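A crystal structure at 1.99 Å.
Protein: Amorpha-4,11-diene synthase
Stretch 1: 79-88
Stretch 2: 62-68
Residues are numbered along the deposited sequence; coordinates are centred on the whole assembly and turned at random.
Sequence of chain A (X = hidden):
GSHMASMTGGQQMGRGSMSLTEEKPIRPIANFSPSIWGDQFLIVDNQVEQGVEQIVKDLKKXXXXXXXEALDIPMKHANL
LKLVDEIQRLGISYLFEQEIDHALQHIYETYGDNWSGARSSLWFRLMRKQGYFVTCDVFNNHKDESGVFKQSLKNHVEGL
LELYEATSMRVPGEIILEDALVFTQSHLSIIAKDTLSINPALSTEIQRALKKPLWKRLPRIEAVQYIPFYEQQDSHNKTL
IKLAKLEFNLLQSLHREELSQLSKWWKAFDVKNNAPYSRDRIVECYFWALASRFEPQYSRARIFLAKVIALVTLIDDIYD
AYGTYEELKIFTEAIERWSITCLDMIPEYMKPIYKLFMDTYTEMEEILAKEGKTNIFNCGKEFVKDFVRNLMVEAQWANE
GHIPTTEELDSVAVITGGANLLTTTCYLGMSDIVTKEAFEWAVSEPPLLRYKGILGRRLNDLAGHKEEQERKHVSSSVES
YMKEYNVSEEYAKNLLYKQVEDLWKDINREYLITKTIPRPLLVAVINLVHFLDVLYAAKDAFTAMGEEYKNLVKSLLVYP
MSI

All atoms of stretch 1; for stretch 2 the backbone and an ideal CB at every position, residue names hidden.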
ATOM      1  N   ASN A  79     -18.893  21.388   3.283  1.00 23.52           N
ATOM      2  CA  ASN A  79     -19.301  20.723   2.049  1.00 16.48           C
ATOM      3  C   ASN A  79     -18.106  20.479   1.136  1.00 21.40           C
ATOM      4  O   ASN A  79     -18.090  19.517   0.368  1.00 24.93           O
ATOM      5  CB  ASN A  79     -20.377  21.531   1.311  1.00 24.43           C
ATOM      6  CG  ASN A  79     -21.727  21.507   2.027  1.00 40.86           C
ATOM      7  OD1 ASN A  79     -21.855  20.964   3.125  1.00 45.34           O
ATOM      8  ND2 ASN A  79     -22.737  22.102   1.403  1.00 43.37           N
ATOM      9  N   LEU A  80     -17.113  21.361   1.205  1.00 21.05           N
ATOM     10  CA  LEU A  80     -15.902  21.178   0.410  1.00 22.80           C
ATOM     11  C   LEU A  80     -15.149  19.929   0.862  1.00 25.87           C
ATOM     12  O   LEU A  80     -14.665  19.127   0.032  1.00 19.85           O
ATOM     13  CB  LEU A  80     -15.008  22.421   0.502  1.00 17.81           C
ATOM     14  CG  LEU A  80     -13.582  22.346  -0.083  1.00 23.68           C
ATOM     15  CD1 LEU A  80     -13.556  22.046  -1.570  1.00 25.45           C
ATOM     16  CD2 LEU A  80     -12.859  23.647   0.163  1.00 25.42           C
ATOM     17  N   LEU A  81     -15.056  19.747   2.176  1.00 20.95           N
ATOM     18  CA  LEU A  81     -14.375  18.567   2.706  1.00 20.84           C
ATOM     19  C   LEU A  81     -15.091  17.314   2.253  1.00 22.19           C
ATOM     20  O   LEU A  81     -14.452  16.325   1.916  1.00 17.92           O
ATOM     21  CB  LEU A  81     -14.309  18.598   4.236  1.00 20.54           C
ATOM     22  CG  LEU A  81     -13.380  19.661   4.829  1.00 23.01           C
ATOM     23  CD1 LEU A  81     -13.433  19.572   6.348  1.00 23.71           C
ATOM     24  CD2 LEU A  81     -11.954  19.435   4.334  1.00 19.10           C
ATOM     25  N   LYS A  82     -16.423  17.351   2.267  1.00 17.40           N
ATOM     26  CA  LYS A  82     -17.209  16.202   1.826  1.00 20.14           C
ATOM     27  C   LYS A  82     -16.965  15.889   0.351  1.00 23.64           C
ATOM     28  O   LYS A  82     -16.880  14.714  -0.044  1.00 17.35           O
ATOM     29  CB  LYS A  82     -18.699  16.436   2.087  1.00 26.13           C
ATOM     30  CG  LYS A  82     -19.568  15.204   1.874  1.00 31.93           C
ATOM     31  CD  LYS A  82     -18.982  13.989   2.606  1.00 35.18           C
ATOM     32  CE  LYS A  82     -20.005  12.861   2.773  1.00 44.34           C
ATOM     33  NZ  LYS A  82     -20.314  12.145   1.499  1.00 43.80           N
ATOM     34  N   LEU A  83     -16.865  16.935  -0.466  1.00 21.36           N
ATOM     35  CA  LEU A  83     -16.618  16.754  -1.895  1.00 18.59           C
ATOM     36  C   LEU A  83     -15.231  16.164  -2.113  1.00 19.40           C
ATOM     37  O   LEU A  83     -15.055  15.267  -2.949  1.00 22.67           O
ATOM     38  CB  LEU A  83     -16.696  18.105  -2.603  1.00 19.50           C
ATOM     39  CG  LEU A  83     -16.536  18.142  -4.125  1.00 26.63           C
ATOM     40  CD1 LEU A  83     -17.464  17.138  -4.785  1.00 32.64           C
ATOM     41  CD2 LEU A  83     -16.875  19.554  -4.618  1.00 25.30           C
ATOM     42  N   VAL A  84     -14.248  16.671  -1.365  1.00 19.80           N
ATOM     43  CA  VAL A  84     -12.880  16.160  -1.447  1.00 23.96           C
ATOM     44  C   VAL A  84     -12.887  14.679  -1.084  1.00 21.72           C
ATOM     45  O   VAL A  84     -12.312  13.849  -1.787  1.00 19.06           O
ATOM     46  CB  VAL A  84     -11.923  16.938  -0.500  1.00 19.76           C
ATOM     47  CG1 VAL A  84     -10.586  16.222  -0.366  1.00 18.39           C
ATOM     48  CG2 VAL A  84     -11.714  18.376  -0.991  1.00 18.69           C
ATOM     49  N   ASP A  85     -13.561  14.342   0.008  1.00 16.48           N
ATOM     50  CA  ASP A  85     -13.650  12.937   0.425  1.00 21.79           C
ATOM     51  C   ASP A  85     -14.257  12.044  -0.669  1.00 20.30           C
ATOM     52  O   ASP A  85     -13.815  10.917  -0.905  1.00 16.39           O
ATOM     53  CB  ASP A  85     -14.517  12.851   1.675  1.00 19.32           C
ATOM     54  CG  ASP A  85     -14.650  11.450   2.202  1.00 24.63           C
ATOM     55  OD1 ASP A  85     -13.617  10.758   2.339  1.00 28.01           O
ATOM     56  OD2 ASP A  85     -15.792  11.043   2.517  1.00 24.53           O
ATOM     57  N   GLU A  86     -15.298  12.530  -1.330  1.00 17.76           N
ATOM     58  CA  GLU A  86     -15.964  11.715  -2.340  1.00 21.66           C
ATOM     59  C   GLU A  86     -15.046  11.530  -3.550  1.00 18.47           C
ATOM     60  O   GLU A  86     -14.927  10.426  -4.105  1.00 20.26           O
ATOM     61  CB  GLU A  86     -17.280  12.365  -2.738  1.00 24.93           C
ATOM     62  CG  GLU A  86     -18.293  12.337  -1.624  1.00 29.38           C
ATOM     63  CD  GLU A  86     -19.496  13.203  -1.932  1.00 40.29           C
ATOM     64  OE1 GLU A  86     -19.511  13.809  -3.030  1.00 31.23           O
ATOM     65  OE2 GLU A  86     -20.416  13.279  -1.081  1.00 42.98           O
ATOM     66  N   ILE A  87     -14.372  12.604  -3.945  1.00 17.77           N
ATOM     67  CA  ILE A  87     -13.426  12.505  -5.055  1.00 15.91           C
ATOM     68  C   ILE A  87     -12.323  11.485  -4.724  1.00 20.92           C
ATOM     69  O   ILE A  87     -11.946  10.674  -5.571  1.00 19.84           O
ATOM     70  CB  ILE A  87     -12.817  13.883  -5.382  1.00 19.10           C
ATOM     71  CG1 ILE A  87     -13.914  14.811  -5.903  1.00 20.84           C
ATOM     72  CG2 ILE A  87     -11.683  13.746  -6.406  1.00 20.32           C
ATOM     73  CD1 ILE A  87     -13.480  16.307  -5.990  1.00 17.46           C
ATOM     74  N   GLN A  88     -11.831  11.505  -3.488  1.00 18.70           N
ATOM     75  CA  GLN A  88     -10.742  10.615  -3.092  1.00 21.66           C
ATOM     76  C   GLN A  88     -11.207   9.163  -3.059  1.00 18.64           C
ATOM     77  O   GLN A  88     -10.537   8.261  -3.572  1.00 22.68           O
ATOM     78  CB  GLN A  88     -10.180  11.021  -1.716  1.00 18.40           C
ATOM     79  CG  GLN A  88      -9.355  12.309  -1.729  1.00 22.05           C
ATOM     80  CD  GLN A  88      -8.923  12.737  -0.319  1.00 23.23           C
ATOM     81  OE1 GLN A  88      -9.514  12.322   0.678  1.00 24.87           O
ATOM     82  NE2 GLN A  88      -7.888  13.564  -0.241  1.00 24.65           N
ATOM     83  N   UNK A  62     -16.617  20.676 -14.719  1.00 26.19           N
ATOM     84  CA  UNK A  62     -17.741  20.834 -13.803  1.00 27.75           C
ATOM     85  C   UNK A  62     -17.262  20.576 -12.374  1.00 26.30           C
ATOM     86  O   UNK A  62     -17.649  21.279 -11.442  1.00 26.72           O
ATOM     87  CB  UNK A  62     -18.886  19.889 -14.173  1.00 27.75           C
ATOM     88  N   UNK A  63     -16.426  19.554 -12.204  1.00 23.16           N
ATOM     89  CA  UNK A  63     -15.890  19.231 -10.883  1.00 22.90           C
ATOM     90  C   UNK A  63     -14.930  20.307 -10.362  1.00 25.17           C
ATOM     91  O   UNK A  63     -14.934  20.626  -9.167  1.00 23.14           O
ATOM     92  CB  UNK A  63     -15.173  17.880 -10.931  1.00 22.90           C
ATOM     93  N   UNK A  64     -14.110  20.873 -11.242  1.00 28.05           N
ATOM     94  CA  UNK A  64     -13.250  21.975 -10.811  1.00 26.91           C
ATOM     95  C   UNK A  64     -14.096  23.110 -10.277  1.00 23.71           C
ATOM     96  O   UNK A  64     -13.792  23.672  -9.226  1.00 30.58           O
ATOM     97  CB  UNK A  64     -12.367  22.465 -11.960  1.00 26.91           C
ATOM     98  N   UNK A  65     -15.174  23.427 -10.993  1.00 26.60           N
ATOM     99  CA  UNK A  65     -16.066  24.501 -10.594  1.00 29.20           C
ATOM    100  C   UNK A  65     -16.744  24.226  -9.245  1.00 32.08           C
ATOM    101  O   UNK A  65     -16.927  25.141  -8.440  1.00 27.21           O
ATOM    102  CB  UNK A  65     -17.126  24.719 -11.676  1.00 29.20           C
ATOM    103  N   UNK A  66     -17.117  22.971  -9.001  1.00 27.41           N
ATOM    104  CA  UNK A  66     -17.686  22.578  -7.709  1.00 29.16           C
ATOM    105  C   UNK A  66     -16.717  22.852  -6.565  1.00 26.68           C
ATOM    106  O   UNK A  66     -17.105  23.379  -5.518  1.00 23.88           O
ATOM    107  CB  UNK A  66     -18.065  21.096  -7.725  1.00 29.16           C
ATOM    108  N   UNK A  67     -15.456  22.477  -6.767  1.00 23.87           N
ATOM    109  CA  UNK A  67     -14.441  22.659  -5.746  1.00 22.97           C
ATOM    110  C   UNK A  67     -14.206  24.147  -5.514  1.00 26.51           C
ATOM    111  O   UNK A  67     -14.091  24.602  -4.373  1.00 26.15           O
ATOM    112  CB  UNK A  67     -13.140  21.960  -6.144  1.00 22.97           C
ATOM    113  N   UNK A  68     -14.162  24.908  -6.604  1.00 22.69           N
ATOM    114  CA  UNK A  68     -13.900  26.342  -6.524  1.00 26.48           C
ATOM    115  C   UNK A  68     -15.017  27.063  -5.780  1.00 29.59           C
ATOM    116  O   UNK A  68     -14.752  27.915  -4.929  1.00 30.64           O
ATOM    117  CB  UNK A  68     -13.735  26.933  -7.926  1.00 26.48           C
TER

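Both stretches are helical, and their axes approach to 10.3 Å at 147° between N-to-C directions, a roughly antiparallel pairing. The face that stretch 1 presents is built from Leu80, Leu83, Val84 and Ile87, all apolar, with no donor or acceptor side chain among them.

Position 62 has nothing of stretch 1 within 5.5 Å of its ideal CB. Helical angles (-65/-42) suit most residues, and a polar or charged one is plausible. It is Glu62, which makes no contact with stretch 1; its OE1 is hydrogen-bonded elsewhere in the structure.

At position 63, CA-to-CB points toward stretch 1, yet the ideal CB remains 5.5 Å from Ile87 CD1, the tip of an extended side chain (chi1 -66°, chi2 168°). That gap asks for an apolar group reaching at least one carbon beyond CB: valine, isoleucine or leucine would serve. The residue is Val63, with chi1 at 178°, and its CG1 lies 3.9 Å from Ile87 CD1.

Positions 64 and 65 have no atom of stretch 1 near their ideal CB, and at 64 the bond points away. Long polar side chains fit either site. They are Arg64 and Gln65, and neither side chain makes contact with stretch 1.

Position 66 points toward stretch 1, and its ideal CB is already 3.7 Å from Leu83 CD2. Contact is therefore made at the first side-chain carbon, so alanine or a larger apolar residue could satisfy it. Leu66 occupies the site: its CB is 3.6 Å from Leu83 CD2, while CG and both methyls lie farther from that atom.

Position 67 sits beside Leu80, its CA 6.5 Å from the CA of Leu80. Its CA-to-CB bond points sideways, but the ideal CB is 4.6 Å from Leu80 CD1 and 4.7 Å from Leu83 CD2. Leu80, Leu83, Val84 and Ile87 outline an apolar hollow, which a branched aliphatic such as leucine or isoleucine, or a flexible methionine, could enter. Leu67 does so as a knob in this hole (chi1 -71°, chi2 165°). Its CD2 is 3.8 Å from both Leu80 CD1 and Leu83 CD2, 3.9 Å from Ile87 CD1 and 4.3 Å from Val84 CG2. Stretch 1 covers 82 Å² of Leu67, more than is covered of any other residue in either stretch, out of 264 Å² buried on both sides together.

Position 68 points away from stretch 1, with open space around its ideal CB on that side; a polar residue suits it. Lys68 extends through three t angles and touches a crystal neighbour.

Stretch 2 (62-68) EVRQLLK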
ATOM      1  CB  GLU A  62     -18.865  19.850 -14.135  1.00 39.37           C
ATOM      2  CG  GLU A  62     -19.445  19.979 -15.528  1.00 52.11           C
ATOM      3  CD  GLU A  62     -20.610  19.023 -15.751  1.00 61.34           C
ATOM      4  OE1 GLU A  62     -21.412  18.833 -14.804  1.00 65.06           O
ATOM      5  OE2 GLU A  62     -20.716  18.455 -16.862  1.00 60.61           O
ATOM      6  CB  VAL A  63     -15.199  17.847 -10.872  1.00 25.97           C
ATOM      7  CG1 VAL A  63     -14.588  17.545  -9.494  1.00 25.13           C
ATOM      8  CG2 VAL A  63     -16.209  16.757 -11.255  1.00 23.32           C
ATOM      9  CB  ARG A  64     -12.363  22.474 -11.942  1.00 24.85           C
ATOM     10  CG  ARG A  64     -11.300  21.495 -12.300  1.00 30.07           C
ATOM     11  CD  ARG A  64     -10.270  22.103 -13.218  1.00 32.16           C
ATOM     12  NE  ARG A  64      -9.277  21.100 -13.569  1.00 41.54           N
ATOM     13  CZ  ARG A  64      -9.208  20.497 -14.749  1.00 42.39           C
ATOM     14  NH1 ARG A  64     -10.057  20.823 -15.716  1.00 42.92           N
ATOM     15  NH2 ARG A  64      -8.265  19.586 -14.967  1.00 49.81           N
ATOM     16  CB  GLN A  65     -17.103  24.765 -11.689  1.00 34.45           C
ATOM     17  CG  GLN A  65     -18.203  25.749 -11.314  1.00 36.22           C
ATOM     18  CD  GLN A  65     -17.709  27.193 -11.225  1.00 57.33           C
ATOM     19  OE1 GLN A  65     -16.540  27.489 -11.498  1.00 57.62           O
ATOM     20  NE2 GLN A  65     -18.606  28.098 -10.841  1.00 62.00           N
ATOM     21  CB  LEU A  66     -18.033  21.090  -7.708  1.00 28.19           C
ATOM     22  CG  LEU A  66     -19.209  20.642  -8.574  1.00 37.82           C
ATOM     23  CD1 LEU A  66     -19.415  19.146  -8.433  1.00 46.02           C
ATOM     24  CD2 LEU A  66     -20.473  21.408  -8.211  1.00 43.49           C
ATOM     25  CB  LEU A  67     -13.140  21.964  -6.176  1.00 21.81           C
ATOM     26  CG  LEU A  67     -13.179  20.435  -6.155  1.00 21.72           C
ATOM     27  CD1 LEU A  67     -11.986  19.885  -6.960  1.00 23.70           C
ATOM     28  CD2 LEU A  67     -13.110  19.943  -4.717  1.00 24.72           C
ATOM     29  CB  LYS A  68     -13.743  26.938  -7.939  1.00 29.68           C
ATOM     30  CG  LYS A  68     -13.485  28.426  -7.945  1.00 37.78           C
ATOM     31  CD  LYS A  68     -13.503  29.011  -9.354  1.00 50.89           C
ATOM     32  CE  LYS A  68     -13.109  30.483  -9.340  1.00 60.61           C
ATOM     33  NZ  LYS A  68     -11.733  30.674  -8.797  1.00 62.97           N
TER
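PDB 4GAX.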